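Local coordinates for protein cytochrome c XoxG (Methylobacterium extorquens, PDB 6ONQ) that binds a covalently attached heme c and probably carries electrons in lanthanide-dependent methanol oxidation, at residues Trp82-Tyr88 / Asp158-Tyr162. Sequence-based numbering, arbitrary orientation.
Sequences WFTYSGY and DLYVY
G87 packs directly against the backbone of D158 and the CB of Y162. G87 CA makes a CA-H...O contact to D158 O at 3.3 Å. With no side chain at G87, the axes of 82-88 and 158-162 approach to 7.2 Å. The carboxylate of D158 reaches across to S86. S86 OG donates a hydrogen bond of 2.6 Å to the anti lone pair of D158 OD2. With OG anti to the S86 N (chi1 171°), the hydroxyl points at the carboxylate. D158 OD1 lies at the edge of the F83 ring, near its plane, 3.2 Å from F83 CD2. The segments cross at 104°. They lie on 82-94 and 156-167, which correspond to the first and last helices of the cytochrome c core. This crossing, with a glycine and an aromatic residue at its centre, is as in class I c-type cytochromes. Y162 lays one ring face over Y88 CA, and the two rings form an offset edge-to-face pair, planes at 80°. T84 OG1, hydrogen-bonded to D81, lies 3.3 Å from V161 CG1; F83 CB is farther from V161 CG1, at 4.2 Å. Unlike the buried G87 crossing, F83 at one end and Y88 at the other are partly exposed. Y88 also rests on R175 and P176.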
loop_
_atom_site.group_PDB
_atom_site.type_symbol
_atom_site.label_atom_id
_atom_site.label_comp_id
_atom_site.label_asym_id
_atom_site.label_seq_id
_atom_site.Cartn_x
_atom_site.Cartn_y
_atom_site.Cartn_z
ATOM N N TRP A 82 8.645 -3.721 4.810
ATOM C CA TRP A 82 9.191 -2.395 4.553
ATOM C C TRP A 82 8.213 -1.532 3.768
ATOM O O TRP A 82 7.955 -0.378 4.128
ATOM C CB TRP A 82 10.518 -2.499 3.808
ATOM C CG TRP A 82 10.953 -1.170 3.315
ATOM C CD1 TRP A 82 10.964 -0.737 2.021
ATOM C CD2 TRP A 82 11.409 -0.075 4.110
ATOM N NE1 TRP A 82 11.410 0.560 1.960
ATOM C CE2 TRP A 82 11.688 0.991 3.231
ATOM C CE3 TRP A 82 11.607 0.110 5.482
ATOM C CZ2 TRP A 82 12.154 2.225 3.681
ATOM C CZ3 TRP A 82 12.074 1.332 5.926
ATOM C CH2 TRP A 82 12.345 2.373 5.027
ATOM N N PHE A 83 7.639 -2.081 2.700
ATOM C CA PHE A 83 6.853 -1.248 1.797
ATOM C C PHE A 83 5.535 -0.812 2.418
ATOM O O PHE A 83 5.018 0.252 2.066
ATOM C CB PHE A 83 6.629 -1.972 0.478
ATOM C CG PHE A 83 7.865 -2.060 -0.347
ATOM C CD1 PHE A 83 8.871 -2.950 -0.013
ATOM C CD2 PHE A 83 8.052 -1.218 -1.425
ATOM C CE1 PHE A 83 10.028 -3.015 -0.760
ATOM C CE2 PHE A 83 9.212 -1.278 -2.180
ATOM C CZ PHE A 83 10.196 -2.174 -1.848
ATOM N N THR A 84 4.981 -1.583 3.349
ATOM C CA THR A 84 3.832 -1.062 4.080
ATOM C C THR A 84 4.240 0.136 4.926
ATOM O O THR A 84 3.572 1.176 4.914
ATOM C CB THR A 84 3.193 -2.147 4.944
ATOM O OG1 THR A 84 2.755 -3.233 4.117
ATOM C CG2 THR A 84 1.994 -1.583 5.682
ATOM N N TYR A 85 5.353 0.014 5.659
ATOM C CA TYR A 85 5.869 1.142 6.433
ATOM C C TYR A 85 6.147 2.337 5.528
ATOM O O TYR A 85 5.620 3.435 5.747
ATOM C CB TYR A 85 7.133 0.716 7.196
ATOM C CG TYR A 85 7.893 1.848 7.865
ATOM C CD1 TYR A 85 7.506 2.340 9.111
ATOM C CD2 TYR A 85 9.004 2.421 7.253
ATOM C CE1 TYR A 85 8.201 3.375 9.721
ATOM C CE2 TYR A 85 9.704 3.457 7.856
ATOM C CZ TYR A 85 9.299 3.930 9.089
ATOM O OH TYR A 85 9.996 4.959 9.687
ATOM N N SER A 86 6.947 2.128 4.481
ATOM C CA SER A 86 7.329 3.226 3.601
ATOM C C SER A 86 6.112 3.856 2.930
ATOM O O SER A 86 6.016 5.086 2.829
ATOM C CB SER A 86 8.325 2.727 2.558
ATOM O OG SER A 86 8.562 3.715 1.575
ATOM N N GLY A 87 5.171 3.027 2.472
ATOM C CA GLY A 87 3.984 3.541 1.809
ATOM C C GLY A 87 3.090 4.374 2.706
ATOM O O GLY A 87 2.457 5.323 2.235
ATOM N N TYR A 88 3.009 4.031 3.997
ATOM C CA TYR A 88 2.303 4.896 4.939
ATOM C C TYR A 88 2.870 6.308 4.889
ATOM O O TYR A 88 2.130 7.288 4.742
ATOM C CB TYR A 88 2.388 4.333 6.365
ATOM C CG TYR A 88 1.753 5.235 7.426
ATOM C CD1 TYR A 88 2.450 6.313 7.967
ATOM C CD2 TYR A 88 0.456 5.009 7.888
ATOM C CE1 TYR A 88 1.874 7.145 8.920
ATOM C CE2 TYR A 88 -0.128 5.840 8.847
ATOM C CZ TYR A 88 0.590 6.907 9.359
ATOM O OH TYR A 88 0.035 7.743 10.309
ATOM N N ASP A 158 5.041 1.209 -2.985
ATOM C CA ASP A 158 4.850 1.437 -1.560
ATOM C C ASP A 158 3.422 1.887 -1.267
ATOM O O ASP A 158 2.764 1.367 -0.359
ATOM C CB ASP A 158 5.860 2.471 -1.071
ATOM C CG ASP A 158 7.292 2.128 -1.470
ATOM O OD1 ASP A 158 7.515 1.695 -2.628
ATOM O OD2 ASP A 158 8.199 2.302 -0.623
ATOM N N LEU A 159 2.914 2.835 -2.048
ATOM C CA LEU A 159 1.551 3.301 -1.827
ATOM C C LEU A 159 0.539 2.187 -2.060
ATOM O O LEU A 159 -0.424 2.050 -1.294
ATOM C CB LEU A 159 1.266 4.497 -2.727
ATOM C CG LEU A 159 2.132 5.706 -2.354
ATOM C CD1 LEU A 159 2.306 6.662 -3.524
ATOM C CD2 LEU A 159 1.528 6.413 -1.152
ATOM N N TYR A 160 0.757 1.366 -3.099
ATOM C CA TYR A 160 -0.147 0.255 -3.392
ATOM C C TYR A 160 -0.179 -0.745 -2.247
ATOM O O TYR A 160 -1.253 -1.136 -1.777
ATOM C CB TYR A 160 0.269 -0.438 -4.688
ATOM C CG TYR A 160 -0.642 -1.585 -5.060
ATOM C CD1 TYR A 160 -1.946 -1.351 -5.488
ATOM C CD2 TYR A 160 -0.212 -2.907 -4.961
ATOM C CE1 TYR A 160 -2.791 -2.396 -5.815
ATOM C CE2 TYR A 160 -1.057 -3.963 -5.291
ATOM C CZ TYR A 160 -2.344 -3.695 -5.717
ATOM O OH TYR A 160 -3.197 -4.721 -6.049
ATOM N N VAL A 161 0.997 -1.160 -1.777
ATOM C CA VAL A 161 1.084 -2.161 -0.716
ATOM C C VAL A 161 0.356 -1.688 0.538
ATOM O O VAL A 161 -0.504 -2.389 1.081
ATOM C CB VAL A 161 2.557 -2.487 -0.428
ATOM C CG1 VAL A 161 2.679 -3.287 0.828
ATOM C CG2 VAL A 161 3.153 -3.241 -1.598
ATOM N N TYR A 162 0.693 -0.495 1.018
ATOM C CA TYR A 162 0.043 0.044 2.209
ATOM C C TYR A 162 -1.476 0.141 2.032
ATOM O O TYR A 162 -2.250 -0.290 2.894
ATOM C CB TYR A 162 0.642 1.418 2.531
ATOM C CG TYR A 162 -0.198 2.197 3.495
ATOM C CD1 TYR A 162 -0.369 1.754 4.789
ATOM C CD2 TYR A 162 -0.857 3.351 3.105
ATOM C CE1 TYR A 162 -1.150 2.435 5.666
ATOM C CE2 TYR A 162 -1.643 4.044 3.994
ATOM C CZ TYR A 162 -1.781 3.574 5.273
ATOM O OH TYR A 162 -2.558 4.240 6.191
#